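Local atomic coordinates of RimK-related lysine biosynthesis protein (Thermococcus kodakarensis, PDB entry 5K2M), a protein that probably acts as an ATP-dependent, magnesium-requiring ligase of the RimK family (LysX subfamily) in amino-acid biosynthesis, using the ATP-grasp fold. Residues A184-S189 with G200-C205; R173-I177 with N243-F248; P97-L103 with G157-E163. All coordinates share one frame; numbering follows the deposited sequence.

Contact 1 (A184-S189 with G200-C205)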
loop_
_atom_site.group_PDB
_atom_site.type_symbol
_atom_site.label_atom_id
_atom_site.label_comp_id
_atom_site.label_asym_id
_atom_site.label_seq_id
_atom_site.Cartn_x
_atom_site.Cartn_y
_atom_site.Cartn_z
ATOM N N ALA A 184 35.508 50.219 -11.354
ATOM C CA ALA A 184 35.986 50.055 -9.986
ATOM C C ALA A 184 35.990 51.354 -9.213
ATOM O O ALA A 184 36.111 52.446 -9.789
ATOM C CB ALA A 184 37.382 49.446 -9.973
ATOM N N ILE A 185 35.859 51.209 -7.891
ATOM C CA ILE A 185 35.913 52.322 -6.944
ATOM C C ILE A 185 36.824 51.991 -5.771
ATOM O O ILE A 185 37.078 50.815 -5.485
ATOM C CB ILE A 185 34.529 52.646 -6.352
ATOM C CG1 ILE A 185 33.922 51.407 -5.657
ATOM C CG2 ILE A 185 33.598 53.148 -7.438
ATOM C CD1 ILE A 185 32.737 51.710 -4.759
ATOM N N TYR A 186 37.323 53.030 -5.108
ATOM C CA TYR A 186 37.869 52.882 -3.779
ATOM C C TYR A 186 36.698 53.079 -2.814
ATOM O O TYR A 186 35.777 53.841 -3.115
ATOM C CB TYR A 186 38.966 53.910 -3.505
ATOM C CG TYR A 186 40.187 53.771 -4.397
ATOM C CD1 TYR A 186 41.069 52.710 -4.239
ATOM C CD2 TYR A 186 40.468 54.717 -5.390
ATOM C CE1 TYR A 186 42.184 52.582 -5.057
ATOM C CE2 TYR A 186 41.575 54.596 -6.212
ATOM C CZ TYR A 186 42.429 53.530 -6.037
ATOM O OH TYR A 186 43.528 53.403 -6.841
ATOM N N ARG A 187 36.719 52.363 -1.692
ATOM C CA ARG A 187 35.826 52.620 -0.568
ATOM C C ARG A 187 36.674 53.089 0.616
ATOM O O ARG A 187 37.385 52.287 1.219
ATOM C CB ARG A 187 35.044 51.358 -0.194
ATOM C CG ARG A 187 34.091 50.857 -1.272
ATOM C CD ARG A 187 33.307 49.633 -0.830
ATOM N NE ARG A 187 34.155 48.450 -0.679
ATOM C CZ ARG A 187 33.711 47.193 -0.605
ATOM N NH1 ARG A 187 32.415 46.904 -0.671
ATOM N NH2 ARG A 187 34.580 46.203 -0.485
ATOM N N TYR A 188 36.608 54.387 0.923
ATOM C CA TYR A 188 37.397 55.007 1.993
ATOM C C TYR A 188 36.662 54.975 3.332
ATOM O O TYR A 188 35.451 55.169 3.391
ATOM C CB TYR A 188 37.716 56.480 1.658
ATOM C CG TYR A 188 38.785 56.682 0.599
ATOM C CD1 TYR A 188 40.132 56.701 0.940
ATOM C CD2 TYR A 188 38.447 56.858 -0.742
ATOM C CE1 TYR A 188 41.115 56.884 -0.022
ATOM C CE2 TYR A 188 39.423 57.040 -1.712
ATOM C CZ TYR A 188 40.755 57.055 -1.342
ATOM O OH TYR A 188 41.729 57.239 -2.288
ATOM N N SER A 189 37.414 54.778 4.408
ATOM C CA SER A 189 36.863 54.852 5.759
ATOM C C SER A 189 37.999 55.052 6.745
ATOM O O SER A 189 39.115 54.608 6.509
ATOM C CB SER A 189 36.090 53.572 6.109
ATOM O OG SER A 189 35.551 53.621 7.421
ATOM N N GLY A 200 31.224 53.613 4.364
ATOM C CA GLY A 200 32.262 53.702 3.335
ATOM C C GLY A 200 31.893 54.686 2.230
ATOM O O GLY A 200 30.741 54.727 1.807
ATOM N N LYS A 201 32.877 55.467 1.773
ATOM C CA LYS A 201 32.676 56.526 0.781
ATOM C C LYS A 201 33.317 56.155 -0.560
ATOM O O LYS A 201 34.514 55.838 -0.615
ATOM C CB LYS A 201 33.290 57.835 1.289
ATOM C CG LYS A 201 32.574 58.441 2.491
ATOM C CD LYS A 201 33.529 59.211 3.397
ATOM C CE LYS A 201 34.282 58.277 4.341
ATOM N NZ LYS A 201 35.370 58.959 5.100
ATOM N N ALA A 202 32.529 56.217 -1.639
ATOM C CA ALA A 202 32.986 55.762 -2.965
ATOM C C ALA A 202 33.797 56.819 -3.712
ATOM O O ALA A 202 33.481 57.994 -3.657
ATOM C CB ALA A 202 31.806 55.320 -3.807
ATOM N N GLU A 203 34.830 56.372 -4.422
ATOM C CA GLU A 203 35.696 57.234 -5.219
ATOM C C GLU A 203 36.136 56.403 -6.435
ATOM O O GLU A 203 36.359 55.211 -6.288
ATOM C CB GLU A 203 36.915 57.626 -4.381
ATOM C CG GLU A 203 37.372 59.069 -4.499
ATOM C CD GLU A 203 36.689 59.990 -3.509
ATOM O OE1 GLU A 203 35.443 60.029 -3.494
ATOM O OE2 GLU A 203 37.400 60.688 -2.753
ATOM N N PRO A 204 36.266 57.013 -7.636
ATOM C CA PRO A 204 36.594 56.170 -8.800
ATOM C C PRO A 204 38.010 55.576 -8.743
ATOM O O PRO A 204 38.932 56.223 -8.250
ATOM C CB PRO A 204 36.445 57.130 -9.992
ATOM C CG PRO A 204 36.654 58.487 -9.423
ATOM C CD PRO A 204 36.286 58.449 -7.967
ATOM N N CYS A 205 38.158 54.338 -9.207
ATOM C CA CYS A 205 39.458 53.660 -9.215
ATOM C C CYS A 205 39.864 53.287 -10.627
ATOM O O CYS A 205 39.152 52.543 -11.302
ATOM C CB CYS A 205 39.421 52.397 -8.369
ATOM S SG CYS A 205 40.937 51.424 -8.516
#
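Cys-205 lies over one face of the Tyr-186 ring: its CB stands 3.9 Å from the ring centroid, 15° off the normal, and its SG lies over the same face, 3.6 Å from Tyr-186 CZ. SG is swung anti to the backbone N of its own residue (chi1 173°), which carries it toward the hydroxyl end, a Cys sulfur-aromatic contact. The other flank of this bump rests on Ala-184, whose CB is 3.9 Å from Cys-205 CB. Tyr-188, on the same side of the sheet as Tyr-186, offers an edge instead: Glu-203 CB meets Tyr-188 CE2 at 3.7 Å in the ring plane, the two side chains crossing at about a right angle. On the face of Arg-187 and Ala-202, Ile-185 CD1 abuts Ala-202 CB at 3.8 Å, the small alanine giving a shallow seat. Beneath, reciprocal backbone bonds tie Tyr-186 to Glu-203 and Tyr-188 to Lys-201, and Cys-205 N continues the antiparallel series to Ala-184 O at 2.8 Å. Arg-187, on the face opposite the tyrosines, reaches ADP, with a salt bridge to Asp-171 and a hydrogen bond to Asp-229. Strand 201-204 is outermost in its sheet within this chain; strand 170-177 flanks 180-188 on the far side, helix 249-255 packs on Ile-185 and Pro-204, and helix 208-219 covers Ala-184 and Cys-205 through Val-210.

Contact 2 (R173-I177 with N243-F248). With MG (magnesium ion), chain R; PO4 (phosphate ion), chain P.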
loop_
_atom_site.group_PDB
_atom_site.type_symbol
_atom_site.label_atom_id
_atom_site.label_comp_id
_atom_site.label_asym_id
_atom_site.label_seq_id
_atom_site.Cartn_x
_atom_site.Cartn_y
_atom_site.Cartn_z
ATOM N N ARG A 173 36.582 48.051 -4.771
ATOM C CA ARG A 173 35.431 47.310 -5.208
ATOM C C ARG A 173 35.342 47.408 -6.724
ATOM O O ARG A 173 35.149 48.492 -7.252
ATOM C CB ARG A 173 34.191 47.902 -4.552
ATOM C CG ARG A 173 32.892 47.440 -5.164
ATOM C CD ARG A 173 32.714 45.935 -5.030
ATOM N NE ARG A 173 31.298 45.680 -4.822
ATOM C CZ ARG A 173 30.736 45.107 -3.766
ATOM N NH1 ARG A 173 31.437 44.619 -2.751
ATOM N NH2 ARG A 173 29.422 44.977 -3.773
ATOM N N SER A 174 35.475 46.275 -7.412
ATOM C CA SER A 174 35.389 46.239 -8.867
ATOM C C SER A 174 34.242 45.351 -9.334
ATOM O O SER A 174 33.685 44.570 -8.557
ATOM C CB SER A 174 36.706 45.759 -9.477
ATOM O OG SER A 174 36.985 44.424 -9.094
ATOM N N TYR A 175 33.892 45.484 -10.610
ATOM C CA TYR A 175 32.752 44.791 -11.185
ATOM C C TYR A 175 33.166 44.146 -12.491
ATOM O O TYR A 175 33.791 44.794 -13.323
ATOM C CB TYR A 175 31.612 45.778 -11.414
ATOM C CG TYR A 175 31.084 46.391 -10.145
ATOM C CD1 TYR A 175 31.702 47.507 -9.573
ATOM C CD2 TYR A 175 29.973 45.853 -9.507
ATOM C CE1 TYR A 175 31.223 48.066 -8.400
ATOM C CE2 TYR A 175 29.487 46.403 -8.333
ATOM C CZ TYR A 175 30.112 47.501 -7.783
ATOM O OH TYR A 175 29.615 48.028 -6.627
ATOM N N VAL A 176 32.837 42.864 -12.637
ATOM C CA VAL A 176 33.078 42.104 -13.840
ATOM C C VAL A 176 31.816 41.331 -14.168
ATOM O O VAL A 176 31.311 40.542 -13.355
ATOM C CB VAL A 176 34.250 41.118 -13.688
ATOM C CG1 VAL A 176 34.461 40.317 -14.972
ATOM C CG2 VAL A 176 35.528 41.868 -13.343
ATOM N N ILE A 177 31.315 41.569 -15.378
ATOM C CA ILE A 177 30.050 41.017 -15.838
ATOM C C ILE A 177 30.325 40.264 -17.134
ATOM O O ILE A 177 30.723 40.865 -18.123
ATOM C CB ILE A 177 29.011 42.133 -16.035
ATOM C CG1 ILE A 177 28.714 42.774 -14.670
ATOM C CG2 ILE A 177 27.747 41.573 -16.682
ATOM C CD1 ILE A 177 27.644 43.852 -14.649
ATOM N N ASN A 243 30.988 38.796 -4.696
ATOM C CA ASN A 243 29.598 38.972 -4.251
ATOM C C ASN A 243 28.625 38.791 -5.411
ATOM O O ASN A 243 28.702 39.539 -6.379
ATOM C CB ASN A 243 29.417 40.369 -3.689
ATOM C CG ASN A 243 30.209 40.597 -2.425
ATOM O OD1 ASN A 243 29.775 40.217 -1.328
ATOM N ND2 ASN A 243 31.370 41.248 -2.557
ATOM N N PRO A 244 27.712 37.805 -5.327
ATOM C CA PRO A 244 26.793 37.501 -6.430
ATOM C C PRO A 244 25.456 38.260 -6.486
ATOM O O PRO A 244 24.668 38.005 -7.396
ATOM C CB PRO A 244 26.542 36.008 -6.249
ATOM C CG PRO A 244 26.603 35.812 -4.777
ATOM C CD PRO A 244 27.608 36.805 -4.247
ATOM N N ASN A 245 25.174 39.161 -5.553
ATOM C CA ASN A 245 24.002 40.049 -5.685
ATOM C C ASN A 245 24.453 41.487 -5.525
ATOM O O ASN A 245 24.072 42.181 -4.591
ATOM C CB ASN A 245 22.894 39.710 -4.673
ATOM C CG ASN A 245 21.551 40.411 -4.993
ATOM O OD1 ASN A 245 21.377 41.041 -6.045
ATOM N ND2 ASN A 245 20.594 40.294 -4.071
ATOM N N MET A 246 25.288 41.913 -6.457
ATOM C CA MET A 246 25.957 43.215 -6.392
ATOM C C MET A 246 25.046 44.414 -6.088
ATOM O O MET A 246 23.993 44.595 -6.704
ATOM C CB MET A 246 26.698 43.465 -7.707
ATOM C CG MET A 246 25.817 43.448 -8.950
ATOM S SD MET A 246 26.683 43.861 -10.479
ATOM C CE MET A 246 27.964 42.624 -10.470
ATOM N N GLU A 247 25.452 45.232 -5.129
ATOM C CA GLU A 247 24.940 46.594 -5.051
ATOM C C GLU A 247 25.943 47.483 -5.773
ATOM O O GLU A 247 27.137 47.159 -5.851
ATOM C CB GLU A 247 24.708 47.034 -3.598
ATOM C CG GLU A 247 23.395 46.528 -2.991
ATOM C CD GLU A 247 23.243 46.904 -1.525
ATOM O OE1 GLU A 247 24.116 46.525 -0.735
ATOM O OE2 GLU A 247 22.255 47.573 -1.151
ATOM N N PHE A 248 25.458 48.588 -6.332
ATOM C CA PHE A 248 26.292 49.437 -7.180
ATOM C C PHE A 248 25.862 50.897 -7.315
ATOM O O PHE A 248 26.468 51.639 -8.095
ATOM C CB PHE A 248 26.410 48.802 -8.582
ATOM C CG PHE A 248 25.088 48.539 -9.252
ATOM C CD1 PHE A 248 24.399 49.560 -9.899
ATOM C CD2 PHE A 248 24.541 47.260 -9.260
ATOM C CE1 PHE A 248 23.181 49.315 -10.515
ATOM C CE2 PHE A 248 23.333 47.005 -9.880
ATOM C CZ PHE A 248 22.648 48.031 -10.508
HETATM MG MG MG R . 30.334 40.477 0.593
HETATM P P PO4 P . 29.703 43.422 0.409
HETATM O O1 PO4 P . 31.173 43.763 0.459
HETATM O O2 PO4 P . 28.870 44.425 1.194
HETATM O O3 PO4 P . 29.275 43.448 -1.038
HETATM O O4 PO4 P . 29.459 42.073 1.014
HETATM O O HOH W 1 28.848 38.891 0.977
#
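Tyr-175 OH gives a hydrogen bond of 2.7 Å to Glu-247 O, arriving in the carbonyl plane on a lone pair, so the end of the ring is pinned to the loop backbone. Around this bond the packing is close. Met-246 reaches the ring edge: its chain turns at the last torsion (chi3 57°) and sets CE 3.9 Å from Tyr-175 CD2, a Met-aromatic contact at the rim with SD alongside. Phe-248 adds its CB, 3.9 Å from Tyr-175 CE2, while Ile-177 touches the same methionine methyl more distantly. The phosphate side is looser and polar. Arg-173 and Asn-243 cross at about a right angle without bonding to each other, both being donors where they approach. Arg-173 NH1 holds the bound phosphate, probably from the crystallisation liquor, directly, donating to its O3 at 3.0 Å, and also forms a salt bridge with Asp-229. Asn-243 is joined to the phosphate through the magnesium ion: its OD1 binds the metal at 2.0 Å, as do phosphate O4, a water and Glu-241. Glu-247 turns its carboxylate elsewhere, to Trp-128 and Arg-11. A modified side chain of another protein's chain also packs on Tyr-175 and Asn-243. Strand 170-177 and the end of strand 236-243, with the loop that follows it, thus meet at the magnesium and phosphate end of an ATP-grasp active site.

Contact 3 (P97-L103 with G157-E163). With ADP (adenosine-5'-diphosphate), chain O.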
loop_
_atom_site.group_PDB
_atom_site.type_symbol
_atom_site.label_atom_id
_atom_site.label_comp_id
_atom_site.label_asym_id
_atom_site.label_seq_id
_atom_site.Cartn_x
_atom_site.Cartn_y
_atom_site.Cartn_z
ATOM N N PRO A 97 44.323 37.071 0.760
ATOM C CA PRO A 97 44.928 37.084 2.077
ATOM C C PRO A 97 45.102 35.666 2.605
ATOM O O PRO A 97 44.336 34.765 2.250
ATOM C CB PRO A 97 43.912 37.839 2.937
ATOM C CG PRO A 97 43.063 38.592 1.971
ATOM C CD PRO A 97 43.002 37.714 0.759
ATOM N N GLU A 98 46.123 35.479 3.423
ATOM C CA GLU A 98 46.295 34.246 4.184
ATOM C C GLU A 98 45.026 33.940 4.943
ATOM O O GLU A 98 44.483 34.820 5.601
ATOM C CB GLU A 98 47.411 34.398 5.200
ATOM C CG GLU A 98 48.345 33.220 5.230
ATOM C CD GLU A 98 49.521 33.458 4.322
ATOM O OE1 GLU A 98 49.481 32.968 3.168
ATOM O OE2 GLU A 98 50.457 34.170 4.762
ATOM N N TRP A 99 44.577 32.689 4.877
ATOM C CA TRP A 99 43.334 32.293 5.509
ATOM C C TRP A 99 43.453 30.948 6.194
ATOM O O TRP A 99 44.352 30.153 5.914
ATOM C CB TRP A 99 42.200 32.245 4.478
ATOM C CG TRP A 99 42.428 31.212 3.445
ATOM C CD1 TRP A 99 43.203 31.325 2.328
ATOM C CD2 TRP A 99 41.903 29.889 3.443
ATOM N NE1 TRP A 99 43.192 30.145 1.622
ATOM C CE2 TRP A 99 42.399 29.245 2.286
ATOM C CE3 TRP A 99 41.065 29.176 4.312
ATOM C CZ2 TRP A 99 42.073 27.931 1.967
ATOM C CZ3 TRP A 99 40.746 27.875 3.999
ATOM C CH2 TRP A 99 41.245 27.263 2.828
ATOM N N LYS A 100 42.506 30.693 7.087
ATOM C CA LYS A 100 42.466 29.444 7.819
ATOM C C LYS A 100 41.007 29.130 8.157
ATOM O O LYS A 100 40.215 30.041 8.409
ATOM C CB LYS A 100 43.319 29.577 9.076
ATOM C CG LYS A 100 43.927 28.278 9.575
ATOM C CD LYS A 100 45.151 27.850 8.781
ATOM C CE LYS A 100 45.581 26.465 9.234
ATOM N NZ LYS A 100 46.794 25.992 8.521
ATOM N N ALA A 101 40.647 27.852 8.104
ATOM C CA ALA A 101 39.307 27.425 8.450
ATOM C C ALA A 101 39.342 26.269 9.447
ATOM O O ALA A 101 40.149 25.325 9.323
ATOM C CB ALA A 101 38.527 27.035 7.198
ATOM N N ALA A 102 38.479 26.369 10.449
ATOM C CA ALA A 102 38.304 25.320 11.449
ATOM C C ALA A 102 36.829 24.946 11.552
ATOM O O ALA A 102 35.937 25.722 11.163
ATOM C CB ALA A 102 38.840 25.779 12.798
ATOM N N LEU A 103 36.591 23.762 12.101
ATOM C CA LEU A 103 35.274 23.161 12.139
ATOM C C LEU A 103 34.734 23.028 13.554
ATOM O O LEU A 103 33.679 22.438 13.753
ATOM C CB LEU A 103 35.323 21.776 11.485
ATOM C CG LEU A 103 35.244 21.709 9.965
ATOM C CD1 LEU A 103 34.004 22.428 9.456
ATOM C CD2 LEU A 103 36.493 22.275 9.312
ATOM N N GLY A 157 29.163 27.900 13.116
ATOM C CA GLY A 157 30.114 26.892 13.563
ATOM C C GLY A 157 31.169 26.531 12.518
ATOM O O GLY A 157 32.009 25.664 12.756
ATOM N N ILE A 158 31.117 27.172 11.352
ATOM C CA ILE A 158 32.195 27.082 10.375
ATOM C C ILE A 158 33.068 28.316 10.600
ATOM O O ILE A 158 32.634 29.457 10.374
ATOM C CB ILE A 158 31.656 27.058 8.933
ATOM C CG1 ILE A 158 30.519 26.039 8.799
ATOM C CG2 ILE A 158 32.778 26.757 7.950
ATOM C CD1 ILE A 158 30.858 24.628 9.231
ATOM N N HIS A 159 34.293 28.087 11.054
ATOM C CA HIS A 159 35.163 29.169 11.507
ATOM C C HIS A 159 36.182 29.550 10.457
ATOM O O HIS A 159 37.124 28.796 10.200
ATOM C CB HIS A 159 35.860 28.766 12.792
ATOM C CG HIS A 159 34.914 28.484 13.906
ATOM N ND1 HIS A 159 34.298 29.484 14.625
ATOM C CD2 HIS A 159 34.441 27.318 14.397
ATOM C CE1 HIS A 159 33.498 28.944 15.525
ATOM N NE2 HIS A 159 33.576 27.631 15.416
ATOM N N TYR A 160 35.987 30.733 9.872
ATOM C CA TYR A 160 36.793 31.239 8.770
ATOM C C TYR A 160 37.504 32.498 9.212
ATOM O O TYR A 160 36.878 33.427 9.767
ATOM C CB TYR A 160 35.883 31.541 7.573
ATOM C CG TYR A 160 36.561 32.200 6.397
ATOM C CD1 TYR A 160 37.172 31.451 5.408
ATOM C CD2 TYR A 160 36.584 33.586 6.276
ATOM C CE1 TYR A 160 37.783 32.060 4.320
ATOM C CE2 TYR A 160 37.194 34.208 5.205
ATOM C CZ TYR A 160 37.777 33.445 4.220
ATOM O OH TYR A 160 38.373 34.077 3.155
ATOM N N PHE A 161 38.811 32.531 8.958
ATOM C CA PHE A 161 39.683 33.598 9.444
ATOM C C PHE A 161 40.658 34.031 8.353
ATOM O O PHE A 161 41.042 33.235 7.525
ATOM C CB PHE A 161 40.540 33.098 10.611
ATOM C CG PHE A 161 39.773 32.707 11.832
ATOM C CD1 PHE A 161 39.432 33.652 12.786
ATOM C CD2 PHE A 161 39.439 31.383 12.064
ATOM C CE1 PHE A 161 38.761 33.287 13.943
ATOM C CE2 PHE A 161 38.757 31.018 13.215
ATOM C CZ PHE A 161 38.419 31.971 14.154
ATOM N N GLN A 162 41.055 35.296 8.379
ATOM C CA GLN A 162 42.146 35.799 7.553
ATOM C C GLN A 162 43.162 36.512 8.424
ATOM O O GLN A 162 42.842 36.946 9.522
ATOM C CB GLN A 162 41.631 36.810 6.533
ATOM C CG GLN A 162 40.770 36.236 5.427
ATOM C CD GLN A 162 40.225 37.328 4.521
ATOM O OE1 GLN A 162 39.801 38.367 4.996
ATOM N NE2 GLN A 162 40.233 37.093 3.220
ATOM N N GLU A 163 44.390 36.618 7.935
ATOM C CA GLU A 163 45.341 37.590 8.471
ATOM C C GLU A 163 44.731 38.984 8.387
ATOM O O GLU A 163 44.029 39.292 7.425
ATOM C CB GLU A 163 46.652 37.570 7.671
ATOM C CG GLU A 163 46.512 38.043 6.230
ATOM C CD GLU A 163 47.808 37.973 5.439
ATOM O OE1 GLU A 163 48.892 38.028 6.042
ATOM O OE2 GLU A 163 47.746 37.845 4.203
HETATM P PB ADP O . 31.431 41.379 3.653
HETATM O O1B ADP O . 31.681 42.675 2.933
HETATM O O2B ADP O . 30.686 41.528 4.957
HETATM O O3B ADP O . 30.842 40.273 2.812
HETATM P PA ADP O . 34.326 41.369 3.656
HETATM O O1A ADP O . 34.257 42.046 2.301
HETATM O O2A ADP O . 35.292 40.234 3.765
HETATM O O3A ADP O . 32.884 40.861 4.145
HETATM O "O5'" ADP O . 34.704 42.453 4.776
HETATM C "C5'" ADP O . 34.102 43.727 4.805
HETATM C "C4'" ADP O . 35.175 44.802 4.861
HETATM O "O4'" ADP O . 35.963 44.627 6.044
HETATM C "C3'" ADP O . 36.148 44.804 3.692
HETATM O "O3'" ADP O . 35.674 45.615 2.605
HETATM C "C2'" ADP O . 37.395 45.375 4.339
HETATM O "O2'" ADP O . 37.360 46.799 4.404
HETATM C "C1'" ADP O . 37.336 44.868 5.760
HETATM N N9 ADP O . 38.086 43.610 5.883
HETATM C C8 ADP O . 37.591 42.364 5.732
HETATM N N7 ADP O . 38.544 41.429 5.891
HETATM C C5 ADP O . 39.687 42.095 6.137
HETATM C C6 ADP O . 41.073 41.725 6.421
HETATM N N6 ADP O . 41.440 40.426 6.457
HETATM N N1 ADP O . 41.950 42.726 6.634
HETATM C C2 ADP O . 41.599 44.018 6.597
HETATM N N3 ADP O . 40.358 44.435 6.348
HETATM C C4 ADP O . 39.381 43.532 6.123
HETATM O O HOH W 2 41.537 34.968 2.058
#
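Glu-163 OE2 accepts the backbone N-H of Glu-98 at 3.0 Å, approached from above the carboxylate plane. The carboxylate gets there because CG of Glu-163 sits between its own N and carbonyl carbon (chi1 66°), from where the extended chain reaches across to the backbone of Glu-98, just before strand 99-102. Separately, the backbone N of Glu-163 donates to Glu-98 O. Next along, Gln-162 lays its amide against Pro-97, with NE2 3.4 Å from Pro-97 CG; a water accepts from NE2 and donates to Pro-97 O. The amide oxygen faces the nucleotide: ADP N6 donates to Gln-162 OE1 at 3.0 Å and to Glu-163 O at 3.0 Å, so side chain and backbone together hold the adenine amino group.

Farther down the antiparallel pair, backbone bonds link Lys-100 with Phe-161 and Ala-102 with His-159 in both directions. Leu-103 and Ile-158 lie side by side, with Leu-103 CD1 3.8 Å from Ile-158 CD1. More loosely, Tyr-160 CE1 lies 4.4 Å from Trp-99 CE3.

A second shell fixes the polar groups. Lys-122 also donates to Gln-162 OE1, Asn-240 takes up its NE2, and Lys-235 forms a salt bridge with Glu-163 OE2. A strand of the second subunit pairs with Ala-101 and Ala-102, extending the antiparallel sheet from one subunit into the next. Replacing Glu-163 with an alanine would probably leave Lys-235 without its anionic mate and Glu-98 N without its acceptor, making this end of the strand pair less firmly tied. Two acceptors converging on the exocyclic amino group are consistent with recognition of adenine, and Lys-235 would be expected to offset the negative charge where the Glu-98 and Glu-163 carboxylates approach.

Overall arrangement
Contacts 1 and 2 share one antiparallel sheet, in which strands 180-188 and 170-177 are neighbours; their centres are 14 Å apart. They touch directly, Ile-185 N approaching Arg-173 O at 2.9 Å in a probable hydrogen bond. Along the chain, contact 1 is nested within the loop closed by contact 2. Contact 3 belongs to a separate sheet, its centre 26 Å from that of contact 1 and 23 Å from that of contact 2, with nearest atoms about 11 Å away in both cases. ADP connects them: contact 3 holds its adenine, the side chain of Arg-187 of contact 1 lies about 3 Å from the nucleotide (nearest atoms), and contact 2 supplies a magnesium ligand through Asn-243.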